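Local coordinates for protein putative transcriptional regulator (TetR/AcrR family) (Acinetobacter sp., PDB 3KNW) that probably binds DNA as a transcriptional regulator of the TetR/AcrR family, through a predicted helix-turn-helix motif, at residues Ala192-Ser195 against Thr196-Met199; Lys67-Ile70 against Ser71-Ile75. All coordinates share one frame; numbering follows the deposited sequence.

Contact 1 of 2, residues Ala192-Ser195 against Thr196-Met199; sequences ALES and TKMM
T196 N donates to A192 O (2.8 Å) and M199 N to S195 O (3.2 Å, 167° at the hydrogen), two i to i+4 bonds of helix 187-200, while K197 N makes only a weak bond to E194 O, three residues back. The A192 carbonyl is gripped twice, because T196 OG1 gives it a second hydrogen bond at 2.7 Å. Amide and hydroxyl reach that oxygen from opposite faces of the carbonyl plane, the hydroxyl standing 40° out of it. The torsion of T196 explains this: with OG1 opposite its own carbonyl carbon and beside its N (chi1 -53°), the hydroxyl folds back over the preceding turn. Y173 OH, on helix 162-183, is a further hydrogen-bond partner of T196 OG1, so this buried hydroxyl joins two helices. On the outer side E194 and K197 form a long salt bridge, E194 OE2 to K197 NZ at 3.7 Å, the two chains meeting at a slant. E194 bends at its second torsion and K197 at its third, and the pair lies on the exposed surface. The polar end of S195 is held one turn back, OG hydrogen-bonded to Q191 NE2. The M199 side chain, a selenomethionine, starts across the S195 carbonyl, CG lying 3.4 Å from S195 O. L193 and T196 pack on helix 87-100; S195 and M199 meet V168, and M198 V160, of the second subunit. Such an amphipathic C-terminal helix, one face in its own core and another against the partner chain, is characteristic of the dimer interface of TetR-family regulators.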
loop_
_atom_site.group_PDB
_atom_site.type_symbol
_atom_site.label_atom_id
_atom_site.label_comp_id
_atom_site.label_asym_id
_atom_site.label_seq_id
_atom_site.Cartn_x
_atom_site.Cartn_y
_atom_site.Cartn_z
ATOM N N ALA A 192 -13.772 1.581 4.591
ATOM C CA ALA A 192 -12.907 2.196 5.603
ATOM C C ALA A 192 -13.597 3.381 6.311
ATOM O O ALA A 192 -13.513 3.522 7.540
ATOM C CB ALA A 192 -11.630 2.741 4.935
ATOM N N LEU A 193 -14.220 4.252 5.506
ATOM C CA LEU A 193 -15.034 5.354 6.036
ATOM C C LEU A 193 -16.090 4.875 7.010
ATOM O O LEU A 193 -16.213 5.378 8.105
ATOM C CB LEU A 193 -15.698 6.170 4.908
ATOM C CG LEU A 193 -14.795 7.263 4.292
ATOM C CD1 LEU A 193 -15.445 7.920 3.056
ATOM C CD2 LEU A 193 -14.434 8.350 5.356
ATOM N N GLU A 194 -16.832 3.864 6.612
ATOM C CA GLU A 194 -17.951 3.398 7.437
ATOM C C GLU A 194 -17.384 2.728 8.684
ATOM O O GLU A 194 -17.871 2.912 9.766
ATOM C CB GLU A 194 -18.920 2.503 6.625
ATOM C CG GLU A 194 -20.293 2.320 7.293
ATOM C CD GLU A 194 -21.071 3.651 7.560
ATOM O OE1 GLU A 194 -21.938 3.678 8.485
ATOM O OE2 GLU A 194 -20.823 4.654 6.827
ATOM N N SER A 195 -16.279 2.023 8.527
ATOM C CA SER A 195 -15.592 1.410 9.634
ATOM C C SER A 195 -14.930 2.355 10.645
ATOM O O SER A 195 -14.959 2.064 11.839
ATOM C CB SER A 195 -14.583 0.405 9.082
ATOM O OG SER A 195 -15.287 -0.821 8.907
ATOM N N THR A 196 -14.345 3.455 10.181
ATOM C CA THR A 196 -13.773 4.439 11.063
ATOM C C THR A 196 -14.823 4.980 12.096
ATOM O O THR A 196 -14.452 5.404 13.202
ATOM C CB THR A 196 -13.191 5.643 10.271
ATOM O OG1 THR A 196 -12.278 5.180 9.266
ATOM C CG2 THR A 196 -12.470 6.637 11.217
ATOM N N LYS A 197 -16.122 4.913 11.756
ATOM C CA LYS A 197 -17.161 5.362 12.663
ATOM C C LYS A 197 -17.388 4.382 13.828
ATOM O O LYS A 197 -17.395 4.807 14.975
ATOM C CB LYS A 197 -18.479 5.633 11.919
ATOM C CG LYS A 197 -18.423 6.804 10.910
ATOM C CD LYS A 197 -19.860 7.237 10.534
ATOM C CE LYS A 197 -19.974 7.733 9.107
ATOM N NZ LYS A 197 -21.429 7.806 8.628
HETATM N N MSE A 198 -17.607 3.101 13.563
HETATM C CA MSE A 198 -17.525 2.091 14.632
HETATM C C MSE A 198 -16.319 2.323 15.559
HETATM O O MSE A 198 -16.445 2.395 16.769
HETATM C CB MSE A 198 -17.388 0.662 14.043
HETATM C CG MSE A 198 -18.259 0.349 12.795
HETATM SE SE MSE A 198 -18.598 -1.588 12.431
HETATM C CE MSE A 198 -20.503 -1.471 11.961
HETATM N N MSE A 199 -15.135 2.452 14.989
HETATM C CA MSE A 199 -13.936 2.549 15.800
HETATM C C MSE A 199 -13.922 3.803 16.704
HETATM O O MSE A 199 -13.404 3.751 17.790
HETATM C CB MSE A 199 -12.701 2.551 14.906
HETATM C CG MSE A 199 -12.549 1.278 14.121
HETATM SE SE MSE A 199 -10.965 1.254 13.058
HETATM C CE MSE A 199 -11.188 -0.529 12.432
#

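Contact 2 of 2, residues Lys67-Ile70 against Ser71-Ile75; sequences KHYI and SDYQI
Across the turn, Y69 meets Y73 and H68 meets D72, pairs four residues apart on helix 58-81. The backbone bonds that set this spacing are regular: S71 N to K67 O (2.8 Å), D72 N to H68 O, Y73 N to Y69 O and Q74 N to I70 O follow one another without a break. The aromatic contact is an offset edge-to-face pair, Y73 supplying the edge and Y69 the face. Ring centroids are 5.9 Å apart and the planes stand at 68°. Both side chains leave the helix opposite their backbone nitrogens (chi1 177° for Y69), which sends the two rings alongside each other off one flank. The closest carbons are Y69 CZ and Y73 CD1 at 3.9 Å, and Y69 OH meets the rim of the Y73 ring almost in its plane, 3.7 Å from Y73 CE1. Beyond the pair, the Y69 ring meets F24 at a shallow angle and Y73 OH is hydrogen-bonded to Y94 OH. The polar contact is close but poorly directed. H68 NE2 and D72 OD2 approach to 3.1 Å, but the angle is poor for a hydrogen bond; the imidazole and carboxylate planes are 70° apart, and OD2 comes equally near H68 CE1. H68 also touches Q17 and D21 of helix 13-30. I70 packs on I131 and the side chain of R138 of helix 126-153. The chemistry therefore divides: the tyrosines meet through a C-H edge turned to a pi face, a weakly electrostatic and dispersive contact, whereas attraction between H68 and D72 would be mainly electrostatic, and the D72 carboxylate, perhaps with D21, would probably favour a positive charge on the imidazole.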
loop_
_atom_site.group_PDB
_atom_site.type_symbol
_atom_site.label_atom_id
_atom_site.label_comp_id
_atom_site.label_asym_id
_atom_site.label_seq_id
_atom_site.Cartn_x
_atom_site.Cartn_y
_atom_site.Cartn_z
ATOM N N LYS A 67 9.889 17.352 -0.035
ATOM C CA LYS A 67 9.808 18.361 1.011
ATOM C C LYS A 67 8.635 19.283 0.705
ATOM O O LYS A 67 7.860 19.621 1.608
ATOM C CB LYS A 67 11.101 19.189 1.130
ATOM C CG LYS A 67 12.157 18.638 2.111
ATOM C CD LYS A 67 13.305 19.633 2.321
ATOM C CE LYS A 67 14.548 18.993 2.972
ATOM N NZ LYS A 67 15.545 18.354 2.015
ATOM N N HIS A 68 8.524 19.678 -0.567
ATOM C CA HIS A 68 7.491 20.608 -1.017
ATOM C C HIS A 68 6.137 19.968 -0.905
ATOM O O HIS A 68 5.163 20.633 -0.552
ATOM C CB HIS A 68 7.719 21.076 -2.466
ATOM C CG HIS A 68 6.611 21.934 -2.995
ATOM N ND1 HIS A 68 6.287 23.153 -2.438
ATOM C CD2 HIS A 68 5.716 21.725 -3.993
ATOM C CE1 HIS A 68 5.256 23.672 -3.087
ATOM N NE2 HIS A 68 4.900 22.831 -4.043
ATOM N N TYR A 69 6.085 18.678 -1.196
ATOM C CA TYR A 69 4.871 17.906 -0.995
ATOM C C TYR A 69 4.422 17.904 0.482
ATOM O O TYR A 69 3.274 18.190 0.783
ATOM C CB TYR A 69 5.055 16.466 -1.510
ATOM C CG TYR A 69 3.837 15.599 -1.267
ATOM C CD1 TYR A 69 2.663 15.797 -1.990
ATOM C CD2 TYR A 69 3.853 14.604 -0.303
ATOM C CE1 TYR A 69 1.526 15.033 -1.755
ATOM C CE2 TYR A 69 2.731 13.811 -0.066
ATOM C CZ TYR A 69 1.566 14.036 -0.792
ATOM O OH TYR A 69 0.449 13.268 -0.556
ATOM N N ILE A 70 5.340 17.600 1.389
ATOM C CA ILE A 70 5.041 17.505 2.804
ATOM C C ILE A 70 4.623 18.889 3.304
ATOM O O ILE A 70 3.664 18.998 4.058
ATOM C CB ILE A 70 6.275 17.005 3.607
ATOM C CG1 ILE A 70 6.563 15.536 3.298
ATOM C CG2 ILE A 70 6.047 17.151 5.110
ATOM C CD1 ILE A 70 8.038 15.148 3.431
ATOM N N SER A 71 5.327 19.934 2.850
ATOM C CA SER A 71 5.106 21.318 3.336
ATOM C C SER A 71 3.720 21.859 3.011
ATOM O O SER A 71 3.078 22.522 3.842
ATOM C CB SER A 71 6.182 22.286 2.800
ATOM O OG SER A 71 5.664 23.607 2.667
ATOM N N ASP A 72 3.295 21.602 1.781
ATOM C CA ASP A 72 1.948 21.894 1.348
ATOM C C ASP A 72 0.912 21.009 2.076
ATOM O O ASP A 72 -0.150 21.520 2.482
ATOM C CB ASP A 72 1.835 21.711 -0.173
ATOM C CG ASP A 72 2.467 22.861 -0.972
ATOM O OD1 ASP A 72 2.995 23.841 -0.351
ATOM O OD2 ASP A 72 2.412 22.783 -2.232
ATOM N N TYR A 73 1.203 19.712 2.252
ATOM C CA TYR A 73 0.291 18.807 2.967
ATOM C C TYR A 73 -0.054 19.386 4.341
ATOM O O TYR A 73 -1.233 19.497 4.698
ATOM C CB TYR A 73 0.915 17.438 3.173
ATOM C CG TYR A 73 -0.069 16.322 3.380
ATOM C CD1 TYR A 73 -0.329 15.394 2.370
ATOM C CD2 TYR A 73 -0.733 16.166 4.569
ATOM C CE1 TYR A 73 -1.247 14.344 2.546
ATOM C CE2 TYR A 73 -1.654 15.121 4.743
ATOM C CZ TYR A 73 -1.900 14.218 3.730
ATOM O OH TYR A 73 -2.787 13.198 3.925
ATOM N N GLN A 74 0.953 19.816 5.097
ATOM C CA GLN A 74 0.678 20.312 6.436
ATOM C C GLN A 74 -0.077 21.666 6.452
ATOM O O GLN A 74 -0.944 21.881 7.308
ATOM C CB GLN A 74 1.940 20.318 7.322
ATOM C CG GLN A 74 3.016 21.292 6.927
ATOM C CD GLN A 74 4.060 21.477 8.023
ATOM O OE1 GLN A 74 3.715 21.600 9.210
ATOM N NE2 GLN A 74 5.344 21.497 7.633
ATOM N N ILE A 75 0.237 22.555 5.518
ATOM C CA ILE A 75 -0.556 23.748 5.323
ATOM C C ILE A 75 -2.010 23.362 5.022
ATOM O O ILE A 75 -2.925 23.989 5.563
ATOM C CB ILE A 75 -0.019 24.620 4.164
ATOM C CG1 ILE A 75 1.373 25.158 4.489
ATOM C CG2 ILE A 75 -0.954 25.797 3.865
ATOM C CD1 ILE A 75 2.086 25.733 3.258
#

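From the N terminus, the chain passes through helix 13-30 and the predicted helix-turn-helix before reaching contact 2 on helix 58-81, and it arrives at contact 1 only on helix 187-200, near the end of the model. Each contact spans successive turns of one helix, so neither closes a long loop; they stand in series, without nesting or crossing. Their centres are about 27 Å apart and their nearest atoms about 13 Å, with no touch. Helix 87-100 has a part in both surroundings, receiving Y73 through Y94 and L193 through M92 and V99. Contact 2 thus joins the N-terminal helices to the larger helical body, and contact 1 joins that body to the second subunit.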